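Alginate lyase (Chitinophaga sp. MD30, PDB 6KCW) breaks down alginate by the polysaccharide lyase (beta-elimination) reaction, as a bacterial member of polysaccharide lyase family 36. Local coordinates at residues A[84-89]-A[157-162]; A[90-95]-A[118-123]; A[128-133]-A[149-154]. All blocks are in the same frame, centred on the assembly; numbering follows the deposited sequence.

In the fold
Contact 2 joins strands 89-92 and 113-122 within the six-stranded antiparallel sheet. Contact 3 lies one strand further out, where 149-154 pairs with strand 128-135; the centres of contacts 2 and 3 are about 9 Å apart. Met119 O and Gln131 N, 2.9 Å apart, link the two neighbouring strands. Contact 1 joins two loops at one end of the sheet, with its centre about 10 Å from that of contact 2 and about 12 Å from that of contact 3. Contacts 2 and 3 share a phosphate ion, probably from the crystallisation liquor, held by Lys91, Tyr133 and Arg117. The calcium ligands Asn9, Asn11, Gly43 and Asp233 belong to none of the three contacts.

Contact 1 (A[84-89]-A[157-162]); sequences FDWSRG and ITKGTT
Lys159 reaches from its loop across the indole of Trp86 to the backbone of Phe84. Its CB points toward segment 84-89. CG packs on the benzene part of the indole, 3.4 Å from Trp86 CZ2. CD passes the Phe84 backbone, 3.6 Å from Phe84 N. CE sits over one ring face, toward the rim, with Trp86 NE1 at 3.4 Å. NZ ends 4.5 Å from the centroid of the five-membered ring and 24° off its normal, a cation-pi contact. NZ also donates to Phe84 O, although the modelled 2.4 Å is doubtfully short. A water accepts from both Lys159 NZ (3.2 Å) and Trp86 N (3.1 Å). The extended chain beyond CG gives this reach. Elsewhere on the ring, Trp86 CH2 meets Ile157 CG1 at 3.9 Å. An alanine in place of Trp86 would probably leave the Lys159 chain without its aromatic support and open a gap beside Ile157. Lys159 stands in a type II turn from Thr158 to Thr161, with Gly160 at positive phi. The contact thus joins the two loops through an amine over an aromatic face and a water bridge.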
loop_
_atom_site.group_PDB
_atom_site.type_symbol
_atom_site.label_atom_id
_atom_site.label_comp_id
_atom_site.label_asym_id
_atom_site.label_seq_id
_atom_site.Cartn_x
_atom_site.Cartn_y
_atom_site.Cartn_z
ATOM N N PHE A 84 -4.732 -12.910 13.588
ATOM C CA PHE A 84 -3.867 -11.760 13.397
ATOM C C PHE A 84 -3.910 -10.873 14.637
ATOM O O PHE A 84 -4.965 -10.675 15.243
ATOM C CB PHE A 84 -4.299 -10.984 12.157
ATOM C CG PHE A 84 -3.349 -9.897 11.765
ATOM C CD1 PHE A 84 -2.286 -10.166 10.924
ATOM C CD2 PHE A 84 -3.520 -8.601 12.241
ATOM C CE1 PHE A 84 -1.406 -9.170 10.560
ATOM C CE2 PHE A 84 -2.651 -7.599 11.878
ATOM C CZ PHE A 84 -1.587 -7.880 11.035
ATOM N N ASP A 85 -2.756 -10.364 15.037
ATOM C CA ASP A 85 -2.671 -9.490 16.204
ATOM C C ASP A 85 -2.688 -8.057 15.695
ATOM O O ASP A 85 -1.683 -7.552 15.185
ATOM C CB ASP A 85 -1.424 -9.789 17.037
ATOM C CG ASP A 85 -1.318 -8.905 18.280
ATOM O OD1 ASP A 85 -2.327 -8.259 18.665
ATOM O OD2 ASP A 85 -0.216 -8.855 18.872
ATOM N N TRP A 86 -3.841 -7.402 15.844
ATOM C CA TRP A 86 -4.008 -6.049 15.322
ATOM C C TRP A 86 -2.884 -5.133 15.783
ATOM O O TRP A 86 -2.288 -4.409 14.979
ATOM C CB TRP A 86 -5.349 -5.473 15.766
ATOM C CG TRP A 86 -6.572 -6.134 15.219
ATOM C CD1 TRP A 86 -7.647 -6.562 15.935
ATOM C CD2 TRP A 86 -6.877 -6.388 13.841
ATOM N NE1 TRP A 86 -8.595 -7.072 15.097
ATOM C CE2 TRP A 86 -8.150 -6.982 13.804
ATOM C CE3 TRP A 86 -6.197 -6.172 12.636
ATOM C CZ2 TRP A 86 -8.762 -7.367 12.608
ATOM C CZ3 TRP A 86 -6.798 -6.557 11.454
ATOM C CH2 TRP A 86 -8.069 -7.150 11.447
ATOM N N SER A 87 -2.589 -5.157 17.081
ATOM C CA SER A 87 -1.600 -4.276 17.719
ATOM C C SER A 87 -1.987 -2.829 17.400
ATOM O O SER A 87 -3.171 -2.488 17.521
ATOM C CB SER A 87 -0.201 -4.692 17.306
ATOM O OG SER A 87 0.732 -3.845 17.911
ATOM N N ARG A 88 -1.049 -1.961 17.003
ATOM C CA ARG A 88 -1.415 -0.569 16.747
ATOM C C ARG A 88 -1.824 -0.334 15.300
ATOM O O ARG A 88 -2.741 0.451 15.042
ATOM C CB ARG A 88 -0.270 0.378 17.127
ATOM C CG ARG A 88 -0.503 1.853 16.768
ATOM C CD ARG A 88 -1.421 2.523 17.800
ATOM N NE ARG A 88 -1.412 3.958 17.680
ATOM C CZ ARG A 88 -2.466 4.719 17.942
ATOM N NH1 ARG A 88 -3.617 4.165 18.299
ATOM N NH2 ARG A 88 -2.390 6.050 17.826
ATOM N N GLY A 89 -1.189 -1.009 14.352
ATOM C CA GLY A 89 -1.523 -0.874 12.954
ATOM C C GLY A 89 -0.275 -0.953 12.111
ATOM O O GLY A 89 0.809 -1.259 12.595
ATOM N N ILE A 157 -13.154 -3.755 11.249
ATOM C CA ILE A 157 -12.928 -4.826 10.277
ATOM C C ILE A 157 -12.760 -6.113 11.069
ATOM O O ILE A 157 -12.586 -6.065 12.290
ATOM C CB ILE A 157 -11.699 -4.558 9.383
ATOM C CG1 ILE A 157 -10.456 -4.259 10.228
ATOM C CG2 ILE A 157 -11.965 -3.405 8.436
ATOM C CD1 ILE A 157 -9.217 -3.945 9.400
ATOM N N THR A 158 -12.794 -7.267 10.391
ATOM C CA THR A 158 -12.727 -8.565 11.056
ATOM C C THR A 158 -11.593 -9.416 10.493
ATOM O O THR A 158 -11.237 -9.310 9.317
ATOM C CB THR A 158 -14.043 -9.336 10.908
ATOM O OG1 THR A 158 -14.354 -9.468 9.516
ATOM C CG2 THR A 158 -15.183 -8.607 11.616
ATOM N N LYS A 159 -11.039 -10.278 11.342
ATOM C CA LYS A 159 -9.979 -11.173 10.900
ATOM C C LYS A 159 -10.557 -12.309 10.064
ATOM O O LYS A 159 -11.735 -12.671 10.173
ATOM C CB LYS A 159 -9.219 -11.749 12.093
ATOM C CG LYS A 159 -8.675 -10.702 13.055
ATOM C CD LYS A 159 -7.937 -11.326 14.243
ATOM C CE LYS A 159 -7.972 -10.368 15.429
ATOM N NZ LYS A 159 -6.975 -10.704 16.490
ATOM N N GLY A 160 -9.711 -12.878 9.213
ATOM C CA GLY A 160 -10.182 -13.962 8.375
ATOM C C GLY A 160 -11.175 -13.562 7.310
ATOM O O GLY A 160 -11.816 -14.432 6.725
ATOM N N THR A 161 -11.305 -12.271 7.019
ATOM C CA THR A 161 -12.293 -11.758 6.073
ATOM C C THR A 161 -11.587 -11.157 4.867
ATOM O O THR A 161 -10.696 -10.316 5.028
ATOM C CB THR A 161 -13.157 -10.682 6.724
ATOM O OG1 THR A 161 -13.780 -11.209 7.903
ATOM C CG2 THR A 161 -14.225 -10.191 5.740
ATOM N N THR A 162 -11.982 -11.566 3.664
ATOM C CA THR A 162 -11.358 -11.020 2.466
ATOM C C THR A 162 -11.978 -9.680 2.101
ATOM O O THR A 162 -13.207 -9.549 2.014
ATOM C CB THR A 162 -11.486 -11.955 1.271
ATOM O OG1 THR A 162 -11.239 -13.313 1.667
ATOM C CG2 THR A 162 -10.474 -11.529 0.208
HETATM O O HOH W 1 -5.695 -8.352 18.191
#

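Contact 2 (A[90-95]-A[118-123]); sequences GKVGFG and MMWYQT. With PO4 (phosphate ion), chain B.
Gly90 lies over one face of the Trp120 indole. Its N is 3.5 Å above the plane, over the ring centre, and its CA makes a CH-pi contact with the six-membered ring. At the indole's edge, Lys91 O is 3.4 Å from Trp120 CZ3, and Val92 CB is near the ring plane beside CE3. A chi1 of 85° sets Trp120 CG between the backbone N and the carbonyl carbon, and the ring comes back over the neighbouring strand. Trp120 NE1 bonds to Trp86 O. The two strands form an antiparallel pair. Gly90 N donates to Trp120 O and Trp120 N to Gly90 O, both at 3.1 Å, while Val92 N donates to Met118 O at 3.0 Å. Lys91 and Met119 form the non-hydrogen-bonded pair between. Their side chains run side by side in the same direction, with Lys91 NZ 3.6 Å from Met119 SD. Lys91 NZ bonds to O3 of the phosphate at 2.7 Å and to Gly216 O, and makes a cation-pi contact with Tyr133. The sheet therefore has an aromatic, apolar side at Trp120 and Val92, and on Lys91 an amine that here meets a phosphate ion, probably from the crystallisation liquor.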
loop_
_atom_site.group_PDB
_atom_site.type_symbol
_atom_site.label_atom_id
_atom_site.label_comp_id
_atom_site.label_asym_id
_atom_site.label_seq_id
_atom_site.Cartn_x
_atom_site.Cartn_y
_atom_site.Cartn_z
ATOM N N GLY A 90 -0.429 -0.673 10.827
ATOM C CA GLY A 90 0.703 -0.702 9.928
ATOM C C GLY A 90 0.218 -0.541 8.503
ATOM O O GLY A 90 -0.967 -0.312 8.259
ATOM N N LYS A 91 1.156 -0.690 7.571
ATOM C CA LYS A 91 0.874 -0.582 6.144
ATOM C C LYS A 91 0.466 -1.946 5.571
ATOM O O LYS A 91 0.932 -2.997 6.018
ATOM C CB LYS A 91 2.100 -0.028 5.400
ATOM C CG LYS A 91 2.324 1.500 5.501
ATOM C CD LYS A 91 2.478 1.983 6.950
ATOM C CE LYS A 91 2.946 3.428 7.065
ATOM N NZ LYS A 91 2.795 3.853 8.480
ATOM N N VAL A 92 -0.402 -1.915 4.560
ATOM C CA VAL A 92 -0.968 -3.129 3.975
ATOM C C VAL A 92 -1.254 -2.872 2.501
ATOM O O VAL A 92 -1.592 -1.761 2.104
ATOM C CB VAL A 92 -2.249 -3.566 4.734
ATOM C CG1 VAL A 92 -3.332 -2.492 4.645
ATOM C CG2 VAL A 92 -2.767 -4.905 4.222
ATOM N N GLY A 93 -1.096 -3.908 1.682
ATOM C CA GLY A 93 -1.560 -3.872 0.306
ATOM C C GLY A 93 -0.732 -2.999 -0.628
ATOM O O GLY A 93 0.343 -2.519 -0.308
ATOM N N PHE A 94 -1.296 -2.783 -1.809
ATOM C CA PHE A 94 -0.593 -2.201 -2.940
ATOM C C PHE A 94 -1.041 -0.764 -3.159
ATOM O O PHE A 94 -2.241 -0.487 -3.226
ATOM C CB PHE A 94 -0.841 -3.041 -4.195
ATOM C CG PHE A 94 -0.230 -4.420 -4.119
ATOM C CD1 PHE A 94 -0.885 -5.445 -3.464
ATOM C CD2 PHE A 94 1.009 -4.674 -4.688
ATOM C CE1 PHE A 94 -0.319 -6.709 -3.389
ATOM C CE2 PHE A 94 1.581 -5.932 -4.619
ATOM C CZ PHE A 94 0.927 -6.952 -3.964
ATOM N N GLY A 95 -0.068 0.145 -3.249
ATOM C CA GLY A 95 -0.325 1.539 -3.523
ATOM C C GLY A 95 0.620 2.111 -4.562
ATOM O O GLY A 95 1.256 1.371 -5.318
ATOM N N MET A 118 -2.197 2.439 2.103
ATOM C CA MET A 118 -3.314 2.125 2.981
ATOM C C MET A 118 -2.794 1.452 4.240
ATOM O O MET A 118 -1.796 0.724 4.207
ATOM C CB MET A 118 -4.359 1.213 2.285
ATOM C CG MET A 118 -5.660 1.018 3.085
ATOM S SD MET A 118 -6.927 0.025 2.256
ATOM C CE MET A 118 -6.140 -1.601 2.276
ATOM N N MET A 119 -3.486 1.699 5.353
ATOM C CA MET A 119 -3.125 1.120 6.636
ATOM C C MET A 119 -4.327 0.429 7.260
ATOM O O MET A 119 -5.478 0.714 6.925
ATOM C CB MET A 119 -2.619 2.173 7.625
ATOM C CG MET A 119 -1.358 2.876 7.224
ATOM S SD MET A 119 -0.817 3.926 8.585
ATOM C CE MET A 119 -0.560 2.786 9.945
ATOM N N TRP A 120 -4.044 -0.492 8.176
ATOM C CA TRP A 120 -4.999 -0.829 9.217
ATOM C C TRP A 120 -4.562 -0.118 10.496
ATOM O O TRP A 120 -3.409 0.307 10.628
ATOM C CB TRP A 120 -5.117 -2.347 9.407
ATOM C CG TRP A 120 -4.112 -2.935 10.317
ATOM C CD1 TRP A 120 -4.249 -3.148 11.656
ATOM C CD2 TRP A 120 -2.805 -3.402 9.966
ATOM N NE1 TRP A 120 -3.104 -3.710 12.166
ATOM C CE2 TRP A 120 -2.199 -3.874 11.150
ATOM C CE3 TRP A 120 -2.083 -3.457 8.768
ATOM C CZ2 TRP A 120 -0.907 -4.404 11.169
ATOM C CZ3 TRP A 120 -0.802 -3.986 8.789
ATOM C CH2 TRP A 120 -0.229 -4.454 9.982
ATOM N N TYR A 121 -5.506 0.069 11.416
ATOM C CA TYR A 121 -5.257 0.954 12.546
ATOM C C TYR A 121 -6.205 0.606 13.686
ATOM O O TYR A 121 -7.385 0.327 13.450
ATOM C CB TYR A 121 -5.432 2.421 12.130
ATOM C CG TYR A 121 -4.982 3.457 13.155
ATOM C CD1 TYR A 121 -3.643 3.785 13.300
ATOM C CD2 TYR A 121 -5.909 4.143 13.938
ATOM C CE1 TYR A 121 -3.236 4.740 14.220
ATOM C CE2 TYR A 121 -5.510 5.104 14.858
ATOM C CZ TYR A 121 -4.172 5.392 14.996
ATOM O OH TYR A 121 -3.770 6.342 15.906
ATOM N N GLN A 122 -5.684 0.641 14.919
ATOM C CA GLN A 122 -6.476 0.376 16.114
ATOM C C GLN A 122 -6.450 1.584 17.040
ATOM O O GLN A 122 -5.375 2.087 17.402
ATOM C CB GLN A 122 -5.994 -0.871 16.863
ATOM C CG GLN A 122 -6.714 -1.054 18.196
ATOM C CD GLN A 122 -6.731 -2.482 18.680
ATOM O OE1 GLN A 122 -7.693 -2.917 19.308
ATOM N NE2 GLN A 122 -5.667 -3.225 18.393
ATOM N N THR A 123 -7.640 2.041 17.421
ATOM C CA THR A 123 -7.785 3.189 18.300
ATOM C C THR A 123 -7.567 2.778 19.745
ATOM O O THR A 123 -7.807 1.630 20.121
ATOM C CB THR A 123 -9.184 3.794 18.170
ATOM O OG1 THR A 123 -10.164 2.807 18.542
ATOM C CG2 THR A 123 -9.437 4.256 16.744
HETATM P P PO4 B . 5.338 6.657 7.873
HETATM O O1 PO4 B . 5.758 5.668 6.816
HETATM O O2 PO4 B . 6.558 7.093 8.655
HETATM O O3 PO4 B . 4.404 6.019 8.876
HETATM O O4 PO4 B . 4.714 7.892 7.205
#

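Contact 3 (A[128-133]-A[149-154]); sequences VFFQPY and KSYPSS. With PO4 (phosphate ion), chain B.
Phe130 O is approached by two groups of the loop 149-154: Tyr151 N donates to it at 3.0 Å, and Ser150 CA makes a bent CA-H...O contact with it at 3.2 Å. Tyr151 N sits 44° out of the carbonyl plane. The return bond is shorter and also fairly straight, with Phe130 N donating to Tyr151 O at 2.7 Å and an N-H...O angle of 159°. Together they make a single antiparallel beta bridge, in which the loop adds a short pairing to the outer side of strand 128-135. The strand's other side pairs with strand 113-122, in a sheet consistent with the beta-sandwich of the concanavalin-like clan.

Side chains fill in around the bridge. Ser150 CB packs against the Phe129 ring, 3.4 Å from Phe129 CD1, and Ser150 OG lies over one face of that ring. OG is held by Arg127 and by a longer bond to Pro152 O. Arg127 also bonds to Pro152 O; the peptide bond before Pro152 is cis. Gln131 CB meets the edge of the Phe129 ring in its plane. Beyond the bridge, with Tyr151 CG anti to the backbone N (chi1 -177°), Phe130 CD2 and Tyr151 CD1 come within 4.2 Å. Toward the other end, the Pro132 ring rests on Lys149, with Pro132 CD 3.3 Å from Lys149 O and Pro132 CG 3.8 Å from Lys149 CB. The Lys149 chain then leads away from the strand. At the far end of 128-133, Tyr133 OH donates to phosphate O4 at 3.2 Å, and this oxygen lies in the ring plane at the tyrosine's edge.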
loop_
_atom_site.group_PDB
_atom_site.type_symbol
_atom_site.label_atom_id
_atom_site.label_comp_id
_atom_site.label_asym_id
_atom_site.label_seq_id
_atom_site.Cartn_x
_atom_site.Cartn_y
_atom_site.Cartn_z
ATOM N N VAL A 128 -10.932 -1.024 15.031
ATOM C CA VAL A 128 -9.893 -1.427 14.086
ATOM C C VAL A 128 -10.447 -1.299 12.673
ATOM O O VAL A 128 -11.467 -1.916 12.349
ATOM C CB VAL A 128 -9.406 -2.866 14.338
ATOM C CG1 VAL A 128 -8.416 -3.280 13.258
ATOM C CG2 VAL A 128 -8.779 -2.977 15.722
ATOM N N PHE A 129 -9.757 -0.541 11.820
ATOM C CA PHE A 129 -10.285 -0.260 10.490
ATOM C C PHE A 129 -9.154 -0.154 9.474
ATOM O O PHE A 129 -7.972 -0.199 9.811
ATOM C CB PHE A 129 -11.126 1.031 10.486
ATOM C CG PHE A 129 -10.506 2.165 11.261
ATOM C CD1 PHE A 129 -9.587 3.014 10.662
ATOM C CD2 PHE A 129 -10.844 2.380 12.589
ATOM C CE1 PHE A 129 -9.004 4.050 11.370
ATOM C CE2 PHE A 129 -10.270 3.417 13.312
ATOM C CZ PHE A 129 -9.345 4.254 12.702
ATOM N N PHE A 130 -9.551 -0.036 8.209
ATOM C CA PHE A 130 -8.685 0.457 7.151
ATOM C C PHE A 130 -8.707 1.986 7.158
ATOM O O PHE A 130 -9.633 2.615 7.673
ATOM C CB PHE A 130 -9.139 -0.083 5.785
ATOM C CG PHE A 130 -8.825 -1.541 5.563
ATOM C CD1 PHE A 130 -7.508 -1.983 5.529
ATOM C CD2 PHE A 130 -9.840 -2.462 5.369
ATOM C CE1 PHE A 130 -7.200 -3.311 5.322
ATOM C CE2 PHE A 130 -9.539 -3.806 5.151
ATOM C CZ PHE A 130 -8.203 -4.227 5.136
ATOM N N GLN A 131 -7.655 2.592 6.602
ATOM C CA GLN A 131 -7.627 4.045 6.528
ATOM C C GLN A 131 -6.661 4.438 5.430
ATOM O O GLN A 131 -5.583 3.838 5.326
ATOM C CB GLN A 131 -7.211 4.695 7.861
ATOM C CG GLN A 131 -5.703 4.614 8.200
ATOM C CD GLN A 131 -5.322 5.282 9.531
ATOM O OE1 GLN A 131 -6.186 5.622 10.345
ATOM N NE2 GLN A 131 -4.020 5.474 9.748
ATOM N N PRO A 132 -7.003 5.407 4.592
ATOM C CA PRO A 132 -6.004 5.971 3.684
ATOM C C PRO A 132 -4.817 6.491 4.478
ATOM O O PRO A 132 -4.915 6.800 5.668
ATOM C CB PRO A 132 -6.745 7.121 2.987
ATOM C CG PRO A 132 -8.209 6.903 3.290
ATOM C CD PRO A 132 -8.276 6.147 4.574
ATOM N N TYR A 133 -3.678 6.588 3.798
ATOM C CA TYR A 133 -2.448 7.070 4.425
ATOM C C TYR A 133 -1.635 7.752 3.324
ATOM O O TYR A 133 -0.791 7.127 2.681
ATOM C CB TYR A 133 -1.677 5.936 5.089
ATOM C CG TYR A 133 -0.689 6.439 6.103
ATOM C CD1 TYR A 133 -1.126 6.949 7.319
ATOM C CD2 TYR A 133 0.673 6.433 5.844
ATOM C CE1 TYR A 133 -0.248 7.427 8.250
ATOM C CE2 TYR A 133 1.567 6.911 6.776
ATOM C CZ TYR A 133 1.100 7.403 7.981
ATOM O OH TYR A 133 1.980 7.892 8.917
ATOM N N LYS A 149 -10.580 9.475 7.020
ATOM C CA LYS A 149 -11.432 8.432 6.444
ATOM C C LYS A 149 -11.104 7.054 7.012
ATOM O O LYS A 149 -9.958 6.753 7.360
ATOM C CB LYS A 149 -11.302 8.397 4.918
ATOM C CG LYS A 149 -11.426 9.764 4.245
ATOM C CD LYS A 149 -12.796 10.370 4.524
ATOM C CE LYS A 149 -13.148 11.490 3.548
ATOM N NZ LYS A 149 -14.570 11.924 3.703
ATOM N N SER A 150 -12.127 6.205 7.094
ATOM C CA SER A 150 -11.915 4.852 7.587
ATOM C C SER A 150 -12.933 3.903 6.980
ATOM O O SER A 150 -14.032 4.304 6.593
ATOM C CB SER A 150 -11.988 4.788 9.118
ATOM O OG SER A 150 -13.290 5.071 9.583
ATOM N N TYR A 151 -12.541 2.639 6.887
ATOM C CA TYR A 151 -13.435 1.571 6.482
ATOM C C TYR A 151 -13.298 0.408 7.462
ATOM O O TYR A 151 -12.195 -0.124 7.664
ATOM C CB TYR A 151 -13.143 1.103 5.058
ATOM C CG TYR A 151 -14.091 0.031 4.547
ATOM C CD1 TYR A 151 -13.853 -1.316 4.802
ATOM C CD2 TYR A 151 -15.220 0.366 3.807
ATOM C CE1 TYR A 151 -14.705 -2.295 4.337
ATOM C CE2 TYR A 151 -16.093 -0.619 3.330
ATOM C CZ TYR A 151 -15.828 -1.945 3.600
ATOM O OH TYR A 151 -16.673 -2.929 3.142
ATOM N N PRO A 152 -14.424 0.011 8.074
ATOM C CA PRO A 152 -15.732 0.631 7.823
ATOM C C PRO A 152 -15.876 1.981 8.528
ATOM O O PRO A 152 -15.044 2.289 9.402
ATOM C CB PRO A 152 -16.713 -0.399 8.386
ATOM C CG PRO A 152 -15.942 -1.044 9.507
ATOM C CD PRO A 152 -14.492 -1.043 9.101
ATOM N N SER A 153 -16.877 2.784 8.133
ATOM C CA SER A 153 -17.047 4.098 8.756
ATOM C C SER A 153 -17.443 3.965 10.222
ATOM O O SER A 153 -17.062 4.805 11.041
ATOM C CB SER A 153 -18.075 4.950 7.987
ATOM O OG SER A 153 -19.333 4.292 7.844
ATOM N N SER A 154 -18.173 2.910 10.579
ATOM C CA SER A 154 -18.429 2.572 11.973
ATOM C C SER A 154 -18.142 1.088 12.181
ATOM O O SER A 154 -18.162 0.296 11.236
ATOM C CB SER A 154 -19.873 2.921 12.393
ATOM O OG SER A 154 -20.826 2.031 11.828
HETATM P P PO4 B . 5.338 6.657 7.873
HETATM O O1 PO4 B . 5.758 5.668 6.816
HETATM O O2 PO4 B . 6.558 7.093 8.655
HETATM O O3 PO4 B . 4.404 6.019 8.876
HETATM O O4 PO4 B . 4.714 7.892 7.205
#